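Long-range contacts in T9SS C-terminal target domain-containing protein (PDB 5JVK), which is a family 39 glycoside hydrolase of a gut Bacteroides and probably cleaves O-glycosidic bonds within polysaccharide chains: residues Thr66-Tyr71 against Val93-Ile98; Tyr405-Val410 against Ile469-Cys474. All coordinates share one frame; numbering follows the deposited sequence.

Interaction 1 of 2, residues Thr66-Tyr71 against Val93-Ile98; sequences TELGYY and VVPEII
V93 is the apolar centre, at the open end of the beta hairpin made by strands 69-78 and 83-94. Its two methyls part company. V93 CG1, anti to the backbone N (chi1 -178°), meets L68 CD2 at 3.8 Å. V93 CG2 lies beside the Y71 ring, 3.8 Å from Y71 CE2 and oblique to the ring plane. L68 crosses P95 at about a right angle, and L68 CD1 sits 3.8 Å from P95 CB. L68 CG lies beside the backbone N, and L68 CD2 rests against both V93 O and V94 O, 3.6 Å from each. The polar edge is one antiparallel hydrogen-bonded pair, G69 with V93. G69 N gives to V93 O at 3.0 Å, in the carbonyl plane and on a lone pair. V93 N gives to G69 O at 2.8 Å, nearly along the C=O axis. A CB on G69 would crowd Y71 CE2 and clash with the carbonyl of L68. V93 O also accepts from Q406 NE2 of helix 403-415, so two N-H groups grip it. E67 turns its carboxylate to R44 in a salt bridge. Its carbonyl holds the ring tip: Y71 OH donates to E67 O at 2.7 Å, from above the carbonyl plane.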
ATOM      1  N   THR A  66      -6.583 -15.291  22.319  1.00 29.25           N
ATOM      2  CA  THR A  66      -5.814 -16.520  22.075  1.00 28.96           C
ATOM      3  C   THR A  66      -5.513 -16.831  20.601  1.00 28.52           C
ATOM      4  O   THR A  66      -4.712 -17.729  20.319  1.00 28.66           O
ATOM      5  CB  THR A  66      -6.533 -17.750  22.668  1.00 29.08           C
ATOM      6  OG1 THR A  66      -7.748 -17.995  21.948  1.00 29.54           O
ATOM      7  CG2 THR A  66      -6.848 -17.537  24.145  1.00 29.04           C
ATOM      8  N   GLU A  67      -6.163 -16.120  19.678  1.00 27.75           N
ATOM      9  CA  GLU A  67      -5.957 -16.314  18.236  1.00 26.84           C
ATOM     10  C   GLU A  67      -5.914 -14.980  17.498  1.00 25.64           C
ATOM     11  O   GLU A  67      -6.543 -14.008  17.915  1.00 25.35           O
ATOM     12  CB  GLU A  67      -7.082 -17.163  17.641  1.00 27.11           C
ATOM     13  CG  GLU A  67      -7.067 -18.632  18.029  1.00 27.39           C
ATOM     14  CD  GLU A  67      -8.173 -19.423  17.344  1.00 28.05           C
ATOM     15  OE1 GLU A  67      -8.382 -19.237  16.124  1.00 28.90           O
ATOM     16  OE2 GLU A  67      -8.838 -20.239  18.020  1.00 28.18           O
ATOM     17  N   LEU A  68      -5.185 -14.954  16.385  1.00 24.84           N
ATOM     18  CA  LEU A  68      -5.126 -13.778  15.514  1.00 24.20           C
ATOM     19  C   LEU A  68      -6.467 -13.543  14.816  1.00 23.65           C
ATOM     20  O   LEU A  68      -7.271 -14.470  14.647  1.00 22.95           O
ATOM     21  CB  LEU A  68      -4.028 -13.937  14.452  1.00 24.02           C
ATOM     22  CG  LEU A  68      -2.582 -14.077  14.928  1.00 23.91           C
ATOM     23  CD1 LEU A  68      -1.655 -14.254  13.738  1.00 23.76           C
ATOM     24  CD2 LEU A  68      -2.165 -12.873  15.759  1.00 23.98           C
ATOM     25  N   GLY A  69      -6.697 -12.296  14.417  1.00 23.01           N
ATOM     26  CA  GLY A  69      -7.885 -11.949  13.663  1.00 22.55           C
ATOM     27  C   GLY A  69      -8.202 -10.473  13.605  1.00 22.41           C
ATOM     28  O   GLY A  69      -7.599  -9.662  14.304  1.00 22.17           O
ATOM     29  N   TYR A  70      -9.149 -10.150  12.731  1.00 22.57           N
ATOM     30  CA  TYR A  70      -9.798  -8.853  12.650  1.00 22.74           C
ATOM     31  C   TYR A  70     -11.058  -8.952  13.500  1.00 23.36           C
ATOM     32  O   TYR A  70     -11.939  -9.768  13.207  1.00 23.46           O
ATOM     33  CB  TYR A  70     -10.165  -8.544  11.194  1.00 22.28           C
ATOM     34  CG  TYR A  70     -10.752  -7.170  10.982  1.00 21.61           C
ATOM     35  CD1 TYR A  70      -9.942  -6.037  11.027  1.00 21.24           C
ATOM     36  CD2 TYR A  70     -12.115  -6.999  10.728  1.00 21.28           C
ATOM     37  CE1 TYR A  70     -10.468  -4.771  10.832  1.00 21.00           C
ATOM     38  CE2 TYR A  70     -12.652  -5.732  10.534  1.00 20.98           C
ATOM     39  CZ  TYR A  70     -11.823  -4.625  10.586  1.00 20.81           C
ATOM     40  OH  TYR A  70     -12.337  -3.374  10.397  1.00 20.24           O
ATOM     41  N   TYR A  71     -11.135  -8.133  14.549  1.00 23.98           N
ATOM     42  CA  TYR A  71     -12.220  -8.208  15.529  1.00 24.45           C
ATOM     43  C   TYR A  71     -13.092  -6.963  15.510  1.00 25.67           C
ATOM     44  O   TYR A  71     -12.609  -5.865  15.233  1.00 26.01           O
ATOM     45  CB  TYR A  71     -11.650  -8.400  16.939  1.00 23.80           C
ATOM     46  CG  TYR A  71     -10.988  -9.738  17.151  1.00 23.14           C
ATOM     47  CD1 TYR A  71     -11.686 -10.800  17.728  1.00 22.77           C
ATOM     48  CD2 TYR A  71      -9.663  -9.951  16.773  1.00 22.86           C
ATOM     49  CE1 TYR A  71     -11.084 -12.033  17.924  1.00 22.62           C
ATOM     50  CE2 TYR A  71      -9.052 -11.184  16.961  1.00 22.80           C
ATOM     51  CZ  TYR A  71      -9.768 -12.221  17.537  1.00 22.66           C
ATOM     52  OH  TYR A  71      -9.173 -13.442  17.727  1.00 22.74           O
ATOM     53  N   VAL A  93      -5.849  -7.798  15.493  1.00 26.39           N
ATOM     54  CA  VAL A  93      -4.798  -8.603  16.117  1.00 26.42           C
ATOM     55  C   VAL A  93      -4.012  -9.298  14.997  1.00 26.52           C
ATOM     56  O   VAL A  93      -4.415 -10.355  14.501  1.00 26.31           O
ATOM     57  CB  VAL A  93      -5.379  -9.625  17.123  1.00 26.25           C
ATOM     58  CG1 VAL A  93      -4.261 -10.410  17.799  1.00 26.01           C
ATOM     59  CG2 VAL A  93      -6.236  -8.907  18.160  1.00 26.28           C
ATOM     60  N   VAL A  94      -2.890  -8.688  14.614  1.00 26.74           N
ATOM     61  CA  VAL A  94      -2.124  -9.087  13.419  1.00 27.05           C
ATOM     62  C   VAL A  94      -0.891  -9.917  13.784  1.00 27.76           C
ATOM     63  O   VAL A  94      -0.433  -9.857  14.927  1.00 27.73           O
ATOM     64  CB  VAL A  94      -1.691  -7.855  12.575  1.00 26.56           C
ATOM     65  CG1 VAL A  94      -2.896  -6.986  12.243  1.00 26.48           C
ATOM     66  CG2 VAL A  94      -0.597  -7.040  13.262  1.00 26.46           C
ATOM     67  N   PRO A  95      -0.349 -10.694  12.818  1.00 28.59           N
ATOM     68  CA  PRO A  95       0.893 -11.419  13.096  1.00 29.33           C
ATOM     69  C   PRO A  95       2.083 -10.475  13.218  1.00 30.35           C
ATOM     70  O   PRO A  95       2.128  -9.454  12.538  1.00 30.01           O
ATOM     71  CB  PRO A  95       1.054 -12.335  11.877  1.00 29.05           C
ATOM     72  CG  PRO A  95       0.295 -11.661  10.794  1.00 28.92           C
ATOM     73  CD  PRO A  95      -0.870 -11.010  11.474  1.00 28.71           C
ATOM     74  N   GLU A  96       3.024 -10.819  14.091  1.00 32.50           N
ATOM     75  CA  GLU A  96       4.235 -10.029  14.287  1.00 33.84           C
ATOM     76  C   GLU A  96       5.238 -10.391  13.193  1.00 33.84           C
ATOM     77  O   GLU A  96       5.502 -11.573  12.964  1.00 32.93           O
ATOM     78  CB  GLU A  96       4.826 -10.305  15.670  1.00 35.10           C
ATOM     79  CG  GLU A  96       5.835  -9.273  16.141  1.00 36.47           C
ATOM     80  CD  GLU A  96       6.343  -9.555  17.547  1.00 38.06           C
ATOM     81  OE1 GLU A  96       5.511  -9.751  18.466  1.00 38.82           O
ATOM     82  OE2 GLU A  96       7.580  -9.575  17.735  1.00 38.91           O
ATOM     83  N   ILE A  97       5.776  -9.373  12.520  1.00 34.21           N
ATOM     84  CA  ILE A  97       6.731  -9.565  11.422  1.00 34.80           C
ATOM     85  C   ILE A  97       8.118  -9.096  11.872  1.00 35.26           C
ATOM     86  O   ILE A  97       8.260  -8.003  12.423  1.00 34.98           O
ATOM     87  CB  ILE A  97       6.311  -8.798  10.140  1.00 34.23           C
ATOM     88  CG1 ILE A  97       4.830  -9.036   9.819  1.00 33.80           C
ATOM     89  CG2 ILE A  97       7.165  -9.237   8.950  1.00 34.03           C
ATOM     90  CD1 ILE A  97       4.285  -8.154   8.718  1.00 33.79           C
ATOM     91  N   ILE A  98       9.128  -9.931  11.632  1.00 36.38           N
ATOM     92  CA  ILE A  98      10.520  -9.589  11.939  1.00 37.65           C
ATOM     93  C   ILE A  98      10.971  -8.496  10.965  1.00 38.50           C
ATOM     94  O   ILE A  98      10.632  -8.543   9.782  1.00 38.34           O
ATOM     95  CB  ILE A  98      11.442 -10.836  11.861  1.00 38.48           C
ATOM     96  CG1 ILE A  98      11.073 -11.841  12.968  1.00 38.64           C
ATOM     97  CG2 ILE A  98      12.914 -10.449  11.982  1.00 38.83           C
ATOM     98  CD1 ILE A  98      11.502 -13.267  12.687  1.00 38.75           C
TER

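Interaction 2 of 2, residues Tyr405-Val410 against Ile469-Cys474; sequences YQAAAV and IDWQGC
One direct hydrogen bond joins helix 403-415 to the turn at 470-473. Q406 NE2 donates to Q472 O over 2.9 Å, with an N-H...O angle of 152°. The donor stands above the carbonyl plane of Q472, the acceptor close to the amide plane of Q406. CG of Q406 is anti to the backbone N, and a bend at chi2 turns the amide to the turn. With V93 O as second acceptor, the amide is fixed in rotation. An alanine here would lose both bonds and would probably loosen the hold on the turn and on strand 83-94. A water adds a bridge, donating to A407 O and W471 O.

D470 to G473 form a type I beta turn with a G1 bulge, joining the antiparallel neighbours 466-469 and 475-476 as a hairpin. The bond from G473 N to D470 O is weak; D470 N to C474 O closes the loop at 3.1 Å. G473 has a positive phi, where a side chain would clash with the carbonyl of Q472. D470 also forms an Asx turn: its OD1 accepts from Q472 N at 3.0 Å, from above the carboxylate plane, and takes a weak bond from C474 N.

Apolar packing sets the helix against the indole. W471 takes the crowded position between backbone N and carbonyl carbon (chi1 74°), which brings its six-membered ring to the helix. A407 CB meets the ring edge near its plane, 4.1 Å from W471 CE3. Q406 CB approaches W471 CZ3 obliquely at 3.9 Å, and the Q406 amide stands 82° to the ring. Q472 CG lies 3.7 Å above one indole face, offset toward the rim. V410 sits on the turn backbone: its CB (3.3 Å), CG1 and CG2 all lie against W471 O, which also takes the water.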
ATOM      1  N   TYR A 405      -6.596  -3.509   6.286  1.00 18.00           N
ATOM      2  CA  TYR A 405      -5.426  -3.420   7.155  1.00 18.02           C
ATOM      3  C   TYR A 405      -4.956  -4.809   7.584  1.00 18.23           C
ATOM      4  O   TYR A 405      -3.768  -5.122   7.491  1.00 18.15           O
ATOM      5  CB  TYR A 405      -5.721  -2.574   8.397  1.00 17.87           C
ATOM      6  CG  TYR A 405      -4.495  -2.343   9.241  1.00 17.74           C
ATOM      7  CD1 TYR A 405      -4.073  -3.296  10.171  1.00 17.73           C
ATOM      8  CD2 TYR A 405      -3.735  -1.188   9.092  1.00 17.72           C
ATOM      9  CE1 TYR A 405      -2.935  -3.098  10.933  1.00 17.71           C
ATOM     10  CE2 TYR A 405      -2.598  -0.978   9.856  1.00 17.80           C
ATOM     11  CZ  TYR A 405      -2.201  -1.938  10.772  1.00 17.75           C
ATOM     12  OH  TYR A 405      -1.074  -1.736  11.524  1.00 17.89           O
ATOM     13  N   GLN A 406      -5.894  -5.618   8.072  1.00 18.55           N
ATOM     14  CA  GLN A 406      -5.613  -6.989   8.500  1.00 18.84           C
ATOM     15  C   GLN A 406      -5.021  -7.800   7.349  1.00 18.93           C
ATOM     16  O   GLN A 406      -4.030  -8.507   7.530  1.00 19.17           O
ATOM     17  CB  GLN A 406      -6.894  -7.669   8.998  1.00 19.06           C
ATOM     18  CG  GLN A 406      -6.681  -9.016   9.684  1.00 19.31           C
ATOM     19  CD  GLN A 406      -6.246  -8.902  11.137  1.00 19.48           C
ATOM     20  OE1 GLN A 406      -6.457  -7.881  11.791  1.00 19.56           O
ATOM     21  NE2 GLN A 406      -5.642  -9.969  11.651  1.00 19.64           N
ATOM     22  N   ALA A 407      -5.642  -7.693   6.176  1.00 18.97           N
ATOM     23  CA  ALA A 407      -5.174  -8.390   4.972  1.00 18.97           C
ATOM     24  C   ALA A 407      -3.752  -7.998   4.574  1.00 18.81           C
ATOM     25  O   ALA A 407      -2.982  -8.849   4.141  1.00 18.87           O
ATOM     26  CB  ALA A 407      -6.130  -8.145   3.813  1.00 19.14           C
ATOM     27  N   ALA A 408      -3.414  -6.717   4.729  1.00 18.72           N
ATOM     28  CA  ALA A 408      -2.066  -6.211   4.442  1.00 18.74           C
ATOM     29  C   ALA A 408      -1.006  -6.787   5.387  1.00 18.92           C
ATOM     30  O   ALA A 408       0.060  -7.218   4.946  1.00 18.92           O
ATOM     31  CB  ALA A 408      -2.047  -4.690   4.502  1.00 18.62           C
ATOM     32  N   ALA A 409      -1.301  -6.781   6.684  1.00 19.08           N
ATOM     33  CA  ALA A 409      -0.386  -7.324   7.691  1.00 19.19           C
ATOM     34  C   ALA A 409      -0.145  -8.819   7.490  1.00 19.20           C
ATOM     35  O   ALA A 409       0.998  -9.286   7.569  1.00 19.19           O
ATOM     36  CB  ALA A 409      -0.918  -7.060   9.092  1.00 19.28           C
ATOM     37  N   VAL A 410      -1.219  -9.556   7.212  1.00 19.06           N
ATOM     38  CA  VAL A 410      -1.133 -11.005   7.037  1.00 19.09           C
ATOM     39  C   VAL A 410      -0.381 -11.354   5.746  1.00 19.42           C
ATOM     40  O   VAL A 410       0.531 -12.186   5.777  1.00 19.86           O
ATOM     41  CB  VAL A 410      -2.529 -11.674   7.078  1.00 18.94           C
ATOM     42  CG1 VAL A 410      -2.442 -13.160   6.740  1.00 19.00           C
ATOM     43  CG2 VAL A 410      -3.170 -11.484   8.448  1.00 18.88           C
ATOM     44  N   ILE A 469      -3.448 -21.302   6.941  1.00 29.81           N
ATOM     45  CA  ILE A 469      -3.754 -19.971   7.477  1.00 29.31           C
ATOM     46  C   ILE A 469      -4.711 -19.272   6.511  1.00 28.18           C
ATOM     47  O   ILE A 469      -4.527 -19.359   5.298  1.00 28.16           O
ATOM     48  CB  ILE A 469      -2.471 -19.107   7.618  1.00 29.94           C
ATOM     49  CG1 ILE A 469      -1.354 -19.867   8.359  1.00 30.52           C
ATOM     50  CG2 ILE A 469      -2.774 -17.779   8.310  1.00 30.06           C
ATOM     51  CD1 ILE A 469      -1.695 -20.299   9.774  1.00 30.95           C
ATOM     52  N   ASP A 470      -5.727 -18.590   7.039  1.00 26.97           N
ATOM     53  CA  ASP A 470      -6.662 -17.812   6.202  1.00 26.26           C
ATOM     54  C   ASP A 470      -6.149 -16.370   6.013  1.00 25.20           C
ATOM     55  O   ASP A 470      -5.070 -16.026   6.493  1.00 24.70           O
ATOM     56  CB  ASP A 470      -8.098 -17.875   6.766  1.00 26.29           C
ATOM     57  CG  ASP A 470      -8.291 -17.062   8.047  1.00 26.86           C
ATOM     58  OD1 ASP A 470      -7.302 -16.557   8.621  1.00 26.93           O
ATOM     59  OD2 ASP A 470      -9.453 -16.927   8.487  1.00 27.52           O
ATOM     60  N   TRP A 471      -6.933 -15.534   5.331  1.00 24.32           N
ATOM     61  CA  TRP A 471      -6.586 -14.114   5.083  1.00 23.77           C
ATOM     62  C   TRP A 471      -6.305 -13.276   6.339  1.00 24.27           C
ATOM     63  O   TRP A 471      -5.716 -12.195   6.257  1.00 24.11           O
ATOM     64  CB  TRP A 471      -7.726 -13.433   4.317  1.00 22.90           C
ATOM     65  CG  TRP A 471      -8.930 -13.146   5.177  1.00 22.12           C
ATOM     66  CD1 TRP A 471      -9.912 -14.019   5.533  1.00 21.83           C
ATOM     67  CD2 TRP A 471      -9.256 -11.899   5.806  1.00 21.54           C
ATOM     68  NE1 TRP A 471     -10.833 -13.395   6.338  1.00 21.58           N
ATOM     69  CE2 TRP A 471     -10.453 -12.094   6.524  1.00 21.32           C
ATOM     70  CE3 TRP A 471      -8.649 -10.638   5.834  1.00 21.33           C
ATOM     71  CZ2 TRP A 471     -11.063 -11.071   7.258  1.00 21.21           C
ATOM     72  CZ3 TRP A 471      -9.255  -9.622   6.564  1.00 21.21           C
ATOM     73  CH2 TRP A 471     -10.451  -9.846   7.266  1.00 21.11           C
ATOM     74  N   GLN A 472      -6.736 -13.804   7.480  1.00 24.98           N
ATOM     75  CA  GLN A 472      -6.889 -13.100   8.743  1.00 25.10           C
ATOM     76  C   GLN A 472      -5.759 -13.402   9.733  1.00 25.53           C
ATOM     77  O   GLN A 472      -5.630 -12.715  10.753  1.00 25.48           O
ATOM     78  CB  GLN A 472      -8.199 -13.600   9.349  1.00 25.21           C
ATOM     79  CG  GLN A 472      -9.072 -12.565   9.998  1.00 25.20           C
ATOM     80  CD  GLN A 472     -10.388 -13.160  10.470  1.00 25.19           C
ATOM     81  OE1 GLN A 472     -10.663 -14.343  10.275  1.00 25.24           O
ATOM     82  NE2 GLN A 472     -11.212 -12.338  11.071  1.00 25.67           N
ATOM     83  N   GLY A 473      -4.960 -14.434   9.440  1.00 25.95           N
ATOM     84  CA  GLY A 473      -3.992 -14.987  10.385  1.00 26.89           C
ATOM     85  C   GLY A 473      -4.514 -16.171  11.187  1.00 27.65           C
ATOM     86  O   GLY A 473      -3.739 -16.832  11.879  1.00 27.80           O
ATOM     87  N   CYS A 474      -5.816 -16.446  11.096  1.00 28.71           N
ATOM     88  CA  CYS A 474      -6.446 -17.534  11.844  1.00 29.73           C
ATOM     89  C   CYS A 474      -6.007 -18.882  11.280  1.00 30.14           C
ATOM     90  O   CYS A 474      -6.039 -19.088  10.069  1.00 30.37           O
ATOM     91  CB  CYS A 474      -7.980 -17.403  11.805  1.00 30.18           C
ATOM     92  SG  CYS A 474      -8.901 -18.889  12.279  1.00 32.24           S
TER
HETATM   93  O   HOH W   1      -4.259 -11.714   3.652  1.00 17.25           O

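From the N terminus, interaction 1 comes first. It closes the hairpin of strands 69-78 and 83-94 at its base, just before the chain enters the barrel of eight parallel strands. Interaction 2 opens only after the last barrel strand, 373-375. It closes a loop from helix 403-415 to the turn that follows strand 466-469. The two loops are in series and neither nest nor cross. Their centres are about 8 Å apart, and they touch where Q406 meets G69-Y70 and V93 and where Q472 meets Y70. Interaction 1 joins two strands of the N-terminal sheet. Interaction 2 joins helix 403-415 to the C-terminal antiparallel sheet. Q406 links the two.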